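Local atomic coordinates of beta-1,4-galactanase (Thielavia heterothallica, PDB entry 1HJS), a protein that hydrolyses the beta-1,4-galactosidic linkages of type I arabinogalactans as a family 53 glycoside hydrolase of clan GH-A. Residues A117-Q121 / I164-S170; M176-D180 / W190-N194; Y295-I301 / N313-Q318. All blocks are in the same frame, centred on the assembly; numbering follows the deposited sequence.

Overall arrangement
The chain folds into a (beta/alpha)8 barrel, and the three contacts sample its layers in series along the sequence. Contact 1 packs the end of helix 102-122 against the turn that leaves helix 150-165, on the outside of the barrel. From that turn the chain enters strand 174-179, where contact 2 begins; its partner is helix 185-196. Contact 3 joins the end of the last strand, 290-296, to the loop that follows it, across the chain's centre from both others. Centres lie 24 Å (1 and 2), 28 Å (2 and 3) and 31 Å (1 and 3) apart. Contact 1 thus joins neighbouring outer helices, while contacts 2 and 3 share the barrel sheet, whose strands 129-132 and 240-245 lead to Glu135 and Glu245, the probable catalytic acids.

Contact 1: residues A117-Q121 / I164-S170; sequences ANKLQ and IKDSSLS
On the outer layer of the (beta/alpha)8 barrel, the last turns of helix 102-122 receive the chain as it leaves helix 150-165. Residues 117-121 are helical; 164-165 end the other helix, and 166-170 unwind into a loop that brings the CA of Ser168 to 5.5 Å from that of Asn118, and the CA of Leu169 to 5.1 Å from that of Gln121. The small Ala117 leaves a hollow on the helix. Into it come Ser167, whose CB is 3.4 Å from Ala117 CB, and Leu169 (m, t), whose CD1 lies 3.6 Å from Ala117 CB and whose CD2 is 4.2 Å from Leu120 CB; Ile164 CD1 closes in at 4.2 Å from Ala117 CB. Around this close-packed patch, amides suit the partly exposed margin because they can satisfy loop NH groups: Asn118 OD1 accepts from Ser168 N (2.9 Å) and Ser168 OG (3.0 Å). Gln121 (t, p) bends so that its OE1 accepts from Ser170 N at 3.0 Å, while a water joins its NE2 (3.0 Å) to Ser170 O (2.7 Å).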
loop_
_atom_site.group_PDB
_atom_site.type_symbol
_atom_site.label_atom_id
_atom_site.label_comp_id
_atom_site.label_asym_id
_atom_site.label_seq_id
_atom_site.Cartn_x
_atom_site.Cartn_y
_atom_site.Cartn_z
ATOM N N ALA A 117 6.437 16.145 3.704
ATOM C CA ALA A 117 6.981 16.184 2.349
ATOM C C ALA A 117 8.295 16.959 2.304
ATOM O O ALA A 117 9.253 16.529 1.660
ATOM C CB ALA A 117 5.971 16.813 1.390
ATOM N N ASN A 118 8.334 18.104 2.979
ATOM C CA ASN A 118 9.548 18.917 3.002
ATOM C C ASN A 118 10.682 18.197 3.721
ATOM O O ASN A 118 11.839 18.278 3.309
ATOM C CB ASN A 118 9.286 20.270 3.676
ATOM C CG ASN A 118 8.411 21.179 2.836
ATOM O OD1 ASN A 118 8.392 21.079 1.609
ATOM N ND2 ASN A 118 7.697 22.086 3.491
ATOM N N LYS A 119 10.352 17.492 4.800
ATOM C CA LYS A 119 11.372 16.764 5.549
ATOM C C LYS A 119 11.930 15.627 4.709
ATOM O O LYS A 119 13.115 15.313 4.788
ATOM C CB LYS A 119 10.799 16.238 6.866
ATOM C CG LYS A 119 10.550 17.344 7.880
ATOM C CD LYS A 119 9.934 16.823 9.169
ATOM C CE LYS A 119 9.718 17.960 10.166
ATOM N NZ LYS A 119 8.919 17.521 11.343
ATOM N N LEU A 120 11.075 15.013 3.899
ATOM C CA LEU A 120 11.522 13.935 3.025
ATOM C C LEU A 120 12.475 14.533 1.987
ATOM O O LEU A 120 13.562 14.001 1.744
ATOM C CB LEU A 120 10.324 13.284 2.329
ATOM C CG LEU A 120 9.500 12.349 3.222
ATOM C CD1 LEU A 120 8.157 12.038 2.571
ATOM C CD2 LEU A 120 10.291 11.070 3.465
ATOM N N GLN A 121 12.059 15.644 1.388
ATOM C CA GLN A 121 12.874 16.331 0.392
ATOM C C GLN A 121 14.238 16.690 0.984
ATOM O O GLN A 121 15.277 16.463 0.357
ATOM C CB GLN A 121 12.155 17.602 -0.075
ATOM C CG GLN A 121 12.979 18.541 -0.958
ATOM C CD GLN A 121 13.470 17.892 -2.237
ATOM O OE1 GLN A 121 12.815 17.011 -2.796
ATOM N NE2 GLN A 121 14.627 18.342 -2.717
ATOM N N ILE A 164 1.087 18.232 -0.589
ATOM C CA ILE A 164 2.135 17.617 -1.400
ATOM C C ILE A 164 2.540 18.576 -2.518
ATOM O O ILE A 164 3.726 18.851 -2.721
ATOM C CB ILE A 164 1.650 16.302 -2.059
ATOM C CG1 ILE A 164 1.330 15.259 -0.984
ATOM C CG2 ILE A 164 2.712 15.771 -3.015
ATOM C CD1 ILE A 164 2.516 14.889 -0.128
ATOM N N LYS A 165 1.540 19.079 -3.238
ATOM C CA LYS A 165 1.771 19.998 -4.349
ATOM C C LYS A 165 2.503 21.285 -3.958
ATOM O O LYS A 165 3.259 21.837 -4.761
ATOM C CB LYS A 165 0.439 20.338 -5.023
ATOM C CG LYS A 165 -0.208 19.144 -5.731
ATOM C CD LYS A 165 -1.609 19.478 -6.229
ATOM C CE LYS A 165 -2.285 18.267 -6.849
ATOM N NZ LYS A 165 -1.620 17.819 -8.113
ATOM N N ASP A 166 2.284 21.767 -2.737
ATOM C CA ASP A 166 2.948 22.991 -2.285
ATOM C C ASP A 166 4.298 22.723 -1.626
ATOM O O ASP A 166 4.983 23.659 -1.212
ATOM C CB ASP A 166 2.069 23.759 -1.290
ATOM C CG ASP A 166 0.834 24.364 -1.937
ATOM O OD1 ASP A 166 0.803 24.496 -3.177
ATOM O OD2 ASP A 166 -0.106 24.724 -1.199
ATOM N N SER A 167 4.683 21.454 -1.532
ATOM C CA SER A 167 5.948 21.090 -0.897
ATOM C C SER A 167 7.145 21.300 -1.812
ATOM O O SER A 167 6.994 21.597 -2.999
ATOM C CB SER A 167 5.923 19.627 -0.453
ATOM O OG SER A 167 6.067 18.766 -1.567
ATOM N N SER A 168 8.335 21.124 -1.245
ATOM C CA SER A 168 9.581 21.293 -1.983
ATOM C C SER A 168 10.042 20.012 -2.673
ATOM O O SER A 168 11.115 19.986 -3.272
ATOM C CB SER A 168 10.680 21.776 -1.039
ATOM O OG SER A 168 10.900 20.820 -0.014
ATOM N N LEU A 169 9.243 18.950 -2.584
ATOM C CA LEU A 169 9.602 17.689 -3.221
ATOM C C LEU A 169 9.853 17.909 -4.705
ATOM O O LEU A 169 8.988 18.418 -5.422
ATOM C CB LEU A 169 8.487 16.650 -3.040
ATOM C CG LEU A 169 8.388 15.973 -1.668
ATOM C CD1 LEU A 169 7.116 15.129 -1.600
ATOM C CD2 LEU A 169 9.616 15.100 -1.435
ATOM N N SER A 170 11.037 17.520 -5.165
ATOM C CA SER A 170 11.385 17.679 -6.571
ATOM C C SER A 170 12.285 16.533 -7.024
ATOM O O SER A 170 13.423 16.408 -6.566
ATOM C CB SER A 170 12.093 19.020 -6.787
ATOM O OG SER A 170 12.308 19.267 -8.167
HETATM O O HOH W 1 15.378 18.007 -5.571
#

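Contact 2: residues M176-D180 / W190-N194; sequences MIHLD and WWYTN
Apolar contacts bring strand 176-179 and helix 190-194 together. The strand is extended, so alternate side chains, Ile177 and Leu179, point their CA-to-CB bonds toward the helix, while His178 points away. Axes of the two short elements approach to 11.1 Å, with 139° between their N-to-C directions, so they run roughly antiparallel; the CA of Leu179 is 8.8 Å from that of Trp191 and the CA of Ile177 9.7 Å from that of Tyr192. Branched aliphatics fill the gap that two large aromatic rings leave: Ile177 CG2 is 3.7 Å from Trp191 CZ3 and 3.9 Å from Tyr192 CE1, and Leu179 CD2 sits 3.7 Å from both Trp191 CB and Tyr192 CE2. This is the strand-to-helix half of a beta-alpha-beta unit in the (beta/alpha)8 barrel, completed by strand 208-212. Here the outward strand residues meet the helix, and His178 faces inward, touching Glu135 and Glu245, the probable proton donor and nucleophile. The CH-pi contact is nearly ideal: with Trp191 at chi1 t, Leu179 (m, p) sets CD1 over the six-membered ring, 3.9 Å from its centroid and 6° off the normal. Among polar atoms, Tyr192 (m) carries its OH to 3.4 Å from Ile177 O.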
loop_
_atom_site.group_PDB
_atom_site.type_symbol
_atom_site.label_atom_id
_atom_site.label_comp_id
_atom_site.label_asym_id
_atom_site.label_seq_id
_atom_site.Cartn_x
_atom_site.Cartn_y
_atom_site.Cartn_z
ATOM N N MET A 176 -1.736 9.314 -4.813
ATOM C CA MET A 176 -2.666 8.193 -4.867
ATOM C C MET A 176 -3.732 8.161 -3.783
ATOM O O MET A 176 -3.491 8.554 -2.647
ATOM C CB MET A 176 -1.878 6.882 -4.799
ATOM C CG MET A 176 -2.739 5.639 -4.605
ATOM S SD MET A 176 -1.731 4.188 -4.244
ATOM C CE MET A 176 -1.071 3.834 -5.856
ATOM N N ILE A 177 -4.918 7.696 -4.164
ATOM C CA ILE A 177 -6.026 7.508 -3.237
ATOM C C ILE A 177 -6.148 5.991 -3.214
ATOM O O ILE A 177 -6.210 5.344 -4.266
ATOM C CB ILE A 177 -7.331 8.157 -3.737
ATOM C CG1 ILE A 177 -7.236 9.678 -3.568
ATOM C CG2 ILE A 177 -8.521 7.616 -2.951
ATOM C CD1 ILE A 177 -8.438 10.447 -4.108
ATOM N N HIS A 178 -6.168 5.431 -2.010
ATOM C CA HIS A 178 -6.198 3.988 -1.820
ATOM C C HIS A 178 -7.427 3.462 -1.081
ATOM O O HIS A 178 -7.682 3.840 0.060
ATOM C CB HIS A 178 -4.921 3.589 -1.059
ATOM C CG HIS A 178 -4.881 2.157 -0.619
ATOM N ND1 HIS A 178 -4.102 1.732 0.437
ATOM C CD2 HIS A 178 -5.509 1.054 -1.092
ATOM C CE1 HIS A 178 -4.255 0.429 0.597
ATOM N NE2 HIS A 178 -5.104 -0.006 -0.317
ATOM N N LEU A 179 -8.169 2.580 -1.750
ATOM C CA LEU A 179 -9.362 1.945 -1.192
ATOM C C LEU A 179 -9.125 0.432 -1.113
ATOM O O LEU A 179 -8.321 -0.121 -1.865
ATOM C CB LEU A 179 -10.577 2.215 -2.091
ATOM C CG LEU A 179 -11.402 3.488 -1.873
ATOM C CD1 LEU A 179 -10.509 4.687 -1.666
ATOM C CD2 LEU A 179 -12.345 3.677 -3.061
ATOM N N ASP A 180 -9.824 -0.238 -0.204
ATOM C CA ASP A 180 -9.682 -1.686 -0.070
ATOM C C ASP A 180 -10.598 -2.383 -1.083
ATOM O O ASP A 180 -11.233 -1.726 -1.911
ATOM C CB ASP A 180 -10.053 -2.113 1.352
ATOM C CG ASP A 180 -11.534 -1.963 1.638
ATOM O OD1 ASP A 180 -12.136 -0.973 1.173
ATOM O OD2 ASP A 180 -12.096 -2.835 2.336
ATOM N N TRP A 190 -19.130 3.791 -5.890
ATOM C CA TRP A 190 -19.888 4.531 -4.888
ATOM C C TRP A 190 -19.010 5.592 -4.215
ATOM O O TRP A 190 -19.411 6.749 -4.061
ATOM C CB TRP A 190 -20.419 3.543 -3.846
ATOM C CG TRP A 190 -20.960 4.150 -2.584
ATOM C CD1 TRP A 190 -22.164 4.775 -2.415
ATOM C CD2 TRP A 190 -20.323 4.147 -1.299
ATOM N NE1 TRP A 190 -22.317 5.158 -1.100
ATOM C CE2 TRP A 190 -21.202 4.786 -0.395
ATOM C CE3 TRP A 190 -19.093 3.668 -0.826
ATOM C CZ2 TRP A 190 -20.891 4.955 0.959
ATOM C CZ3 TRP A 190 -18.781 3.838 0.523
ATOM C CH2 TRP A 190 -19.683 4.480 1.399
ATOM N N TRP A 191 -17.802 5.192 -3.829
ATOM C CA TRP A 191 -16.882 6.092 -3.145
ATOM C C TRP A 191 -16.408 7.259 -4.011
ATOM O O TRP A 191 -16.613 8.422 -3.658
ATOM C CB TRP A 191 -15.664 5.308 -2.640
ATOM C CG TRP A 191 -14.884 6.036 -1.578
ATOM C CD1 TRP A 191 -15.054 5.941 -0.225
ATOM C CD2 TRP A 191 -13.815 6.966 -1.784
ATOM N NE1 TRP A 191 -14.155 6.749 0.424
ATOM C CE2 TRP A 191 -13.382 7.392 -0.509
ATOM C CE3 TRP A 191 -13.180 7.483 -2.924
ATOM C CZ2 TRP A 191 -12.337 8.310 -0.337
ATOM C CZ3 TRP A 191 -12.140 8.398 -2.753
ATOM C CH2 TRP A 191 -11.731 8.801 -1.467
ATOM N N TYR A 192 -15.770 6.952 -5.137
ATOM C CA TYR A 192 -15.262 8.003 -6.018
ATOM C C TYR A 192 -16.354 8.935 -6.541
ATOM O O TYR A 192 -16.155 10.147 -6.614
ATOM C CB TYR A 192 -14.489 7.390 -7.190
ATOM C CG TYR A 192 -13.106 6.905 -6.800
ATOM C CD1 TYR A 192 -12.115 7.809 -6.405
ATOM C CD2 TYR A 192 -12.795 5.545 -6.796
ATOM C CE1 TYR A 192 -10.847 7.369 -6.012
ATOM C CE2 TYR A 192 -11.533 5.093 -6.404
ATOM C CZ TYR A 192 -10.567 6.007 -6.013
ATOM O OH TYR A 192 -9.324 5.558 -5.616
ATOM N N THR A 193 -17.507 8.378 -6.889
ATOM C CA THR A 193 -18.600 9.202 -7.397
ATOM C C THR A 193 -19.038 10.242 -6.365
ATOM O O THR A 193 -19.162 11.429 -6.676
ATOM C CB THR A 193 -19.813 8.341 -7.789
ATOM O OG1 THR A 193 -19.449 7.466 -8.866
ATOM C CG2 THR A 193 -20.976 9.227 -8.233
ATOM N N ASN A 194 -19.258 9.801 -5.131
ATOM C CA ASN A 194 -19.698 10.708 -4.078
ATOM C C ASN A 194 -18.639 11.702 -3.621
ATOM O O ASN A 194 -18.954 12.829 -3.247
ATOM C CB ASN A 194 -20.222 9.906 -2.891
ATOM C CG ASN A 194 -21.605 9.345 -3.145
ATOM O OD1 ASN A 194 -22.551 10.098 -3.372
ATOM N ND2 ASN A 194 -21.732 8.022 -3.114
#

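Contact 3: residues Y295-I301 / N313-Q318; sequences YWEPAWI and NTMFSQ
Two hydrogen bonds tie residues 295-301, the end of strand 290-296 and the turn after it, to residues 313-318 further along the same loop. Tyr295 OH donates to Asn313 O at 2.6 Å, and Met315 N to Pro298 O at 2.8 Å, almost straight (174°). Tyr295 and Trp296 finish the last barrel strand; Glu297, with phi and psi both positive (49/58), then opens a type I beta turn to Trp300, where proline suits the second position because its ring fixes phi near -64°. The nearest CA pairs are Pro298-Thr314 (4.4 Å), Ala299-Phe316 (5.7 Å) and Ile301-Gln318 (5.8 Å), so residues 298-301 and 314-318 run alongside in the same direction. Packing spreads from the bonds. Met315 (m, t, p) lays its SD over the Tyr295 ring, 3.7 Å from the centroid and 7° off the normal, a Met-aromatic contact, while its CG meets Pro298 CB at 3.8 Å. Ala299 is small enough for its CB to rest on the Phe316 face, 4.0 Å from the centroid. At the far end Ile301 CG2 reaches Phe316 CB at 4.0 Å and Ser317 O at 3.4 Å. Glu297 turns elsewhere, to Arg47 and Ser11. Tyr295 thus serves twice in this contact, its hydroxyl tying down a backbone carbonyl and its ring face seating a thioether, consistent with the irregular chain after strand 290-296 being held close to its end.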
loop_
_atom_site.group_PDB
_atom_site.type_symbol
_atom_site.label_atom_id
_atom_site.label_comp_id
_atom_site.label_asym_id
_atom_site.label_seq_id
_atom_site.Cartn_x
_atom_site.Cartn_y
_atom_site.Cartn_z
ATOM N N TYR A 295 3.407 -6.429 -3.149
ATOM C CA TYR A 295 3.122 -7.539 -2.242
ATOM C C TYR A 295 3.246 -6.970 -0.832
ATOM O O TYR A 295 4.184 -6.224 -0.552
ATOM C CB TYR A 295 4.143 -8.665 -2.425
ATOM C CG TYR A 295 3.703 -9.961 -1.782
ATOM C CD1 TYR A 295 2.930 -10.881 -2.488
ATOM C CD2 TYR A 295 4.010 -10.241 -0.453
ATOM C CE1 TYR A 295 2.471 -12.049 -1.887
ATOM C CE2 TYR A 295 3.553 -11.415 0.164
ATOM C CZ TYR A 295 2.785 -12.308 -0.561
ATOM O OH TYR A 295 2.314 -13.453 0.031
ATOM N N TRP A 296 2.329 -7.313 0.065
ATOM C CA TRP A 296 2.401 -6.751 1.410
ATOM C C TRP A 296 3.209 -7.533 2.439
ATOM O O TRP A 296 2.884 -8.680 2.760
ATOM C CB TRP A 296 0.993 -6.516 1.970
ATOM C CG TRP A 296 0.990 -5.606 3.168
ATOM C CD1 TRP A 296 1.314 -4.280 3.188
ATOM C CD2 TRP A 296 0.677 -5.961 4.522
ATOM N NE1 TRP A 296 1.224 -3.786 4.468
ATOM C CE2 TRP A 296 0.835 -4.797 5.308
ATOM C CE3 TRP A 296 0.279 -7.151 5.150
ATOM C CZ2 TRP A 296 0.609 -4.786 6.692
ATOM C CZ3 TRP A 296 0.057 -7.142 6.525
ATOM C CH2 TRP A 296 0.223 -5.967 7.282
ATOM N N GLU A 297 4.264 -6.894 2.948
ATOM C CA GLU A 297 5.118 -7.460 3.995
ATOM C C GLU A 297 5.619 -8.893 3.792
ATOM O O GLU A 297 5.419 -9.764 4.645
ATOM C CB GLU A 297 4.380 -7.351 5.331
ATOM C CG GLU A 297 4.222 -5.914 5.817
ATOM C CD GLU A 297 5.507 -5.366 6.428
ATOM O OE1 GLU A 297 6.550 -6.046 6.340
ATOM O OE2 GLU A 297 5.472 -4.255 6.991
ATOM N N PRO A 298 6.323 -9.146 2.683
ATOM C CA PRO A 298 6.838 -10.489 2.406
ATOM C C PRO A 298 7.880 -11.006 3.402
ATOM O O PRO A 298 8.055 -12.219 3.543
ATOM C CB PRO A 298 7.420 -10.346 1.005
ATOM C CG PRO A 298 7.952 -8.946 1.025
ATOM C CD PRO A 298 6.821 -8.176 1.689
ATOM N N ALA A 299 8.549 -10.094 4.102
ATOM C CA ALA A 299 9.604 -10.477 5.039
ATOM C C ALA A 299 9.275 -10.371 6.525
ATOM O O ALA A 299 10.174 -10.481 7.363
ATOM C CB ALA A 299 10.871 -9.668 4.733
ATOM N N TRP A 300 8.004 -10.175 6.860
ATOM C CA TRP A 300 7.601 -10.046 8.261
ATOM C C TRP A 300 7.375 -11.437 8.855
ATOM O O TRP A 300 6.242 -11.819 9.183
ATOM C CB TRP A 300 6.317 -9.217 8.351
ATOM C CG TRP A 300 6.076 -8.604 9.692
ATOM C CD1 TRP A 300 6.759 -8.856 10.853
ATOM C CD2 TRP A 300 5.061 -7.650 10.023
ATOM N NE1 TRP A 300 6.228 -8.118 11.880
ATOM C CE2 TRP A 300 5.185 -7.369 11.398
ATOM C CE3 TRP A 300 4.055 -7.006 9.287
ATOM C CZ2 TRP A 300 4.341 -6.468 12.059
ATOM C CZ3 TRP A 300 3.212 -6.111 9.944
ATOM C CH2 TRP A 300 3.363 -5.852 11.319
ATOM N N ILE A 301 8.463 -12.184 9.007
ATOM C CA ILE A 301 8.386 -13.547 9.512
ATOM C C ILE A 301 7.861 -13.736 10.936
ATOM O O ILE A 301 7.408 -14.828 11.277
ATOM C CB ILE A 301 9.749 -14.259 9.356
ATOM C CG1 ILE A 301 10.819 -13.565 10.199
ATOM C CG2 ILE A 301 10.152 -14.264 7.883
ATOM C CD1 ILE A 301 12.182 -14.232 10.106
ATOM N N ASN A 313 1.909 -16.139 4.974
ATOM C CA ASN A 313 1.807 -15.421 3.705
ATOM C C ASN A 313 3.132 -14.774 3.328
ATOM O O ASN A 313 3.203 -14.030 2.353
ATOM C CB ASN A 313 0.747 -14.319 3.787
ATOM C CG ASN A 313 -0.651 -14.863 3.822
ATOM O OD1 ASN A 313 -1.026 -15.686 2.987
ATOM N ND2 ASN A 313 -1.441 -14.404 4.783
ATOM N N THR A 314 4.177 -15.045 4.101
ATOM C CA THR A 314 5.479 -14.453 3.826
ATOM C C THR A 314 6.169 -15.118 2.639
ATOM O O THR A 314 5.728 -16.161 2.147
ATOM C CB THR A 314 6.408 -14.534 5.060
ATOM O OG1 THR A 314 6.689 -15.906 5.367
ATOM C CG2 THR A 314 5.749 -13.872 6.261
ATOM N N MET A 315 7.249 -14.494 2.175
ATOM C CA MET A 315 8.025 -15.011 1.055
ATOM C C MET A 315 9.460 -15.280 1.506
ATOM O O MET A 315 10.383 -15.316 0.693
ATOM C CB MET A 315 8.008 -14.006 -0.101
ATOM C CG MET A 315 6.602 -13.723 -0.638
ATOM S SD MET A 315 6.584 -12.570 -2.028
ATOM C CE MET A 315 6.990 -13.677 -3.386
ATOM N N PHE A 316 9.629 -15.455 2.814
ATOM C CA PHE A 316 10.929 -15.737 3.422
ATOM C C PHE A 316 10.758 -16.871 4.428
ATOM O O PHE A 316 9.690 -17.019 5.022
ATOM C CB PHE A 316 11.465 -14.504 4.161
ATOM C CG PHE A 316 12.044 -13.452 3.259
ATOM C CD1 PHE A 316 11.223 -12.677 2.448
ATOM C CD2 PHE A 316 13.420 -13.243 3.217
ATOM C CE1 PHE A 316 11.760 -11.709 1.604
ATOM C CE2 PHE A 316 13.971 -12.277 2.377
ATOM C CZ PHE A 316 13.139 -11.506 1.566
ATOM N N SER A 317 11.807 -17.665 4.623
ATOM C CA SER A 317 11.744 -18.766 5.582
ATOM C C SER A 317 11.737 -18.172 6.984
ATOM O O SER A 317 11.996 -16.982 7.160
ATOM C CB SER A 317 12.964 -19.683 5.441
ATOM O OG SER A 317 14.126 -19.043 5.926
ATOM N N GLN A 318 11.452 -18.998 7.984
ATOM C CA GLN A 318 11.426 -18.507 9.354
ATOM C C GLN A 318 12.814 -18.135 9.859
ATOM O O GLN A 318 12.950 -17.526 10.918
ATOM C CB GLN A 318 10.769 -19.536 10.276
ATOM C CG GLN A 318 9.256 -19.592 10.114
ATOM C CD GLN A 318 8.583 -18.261 10.446
ATOM O OE1 GLN A 318 8.602 -17.815 11.594
ATOM N NE2 GLN A 318 7.996 -17.622 9.439
#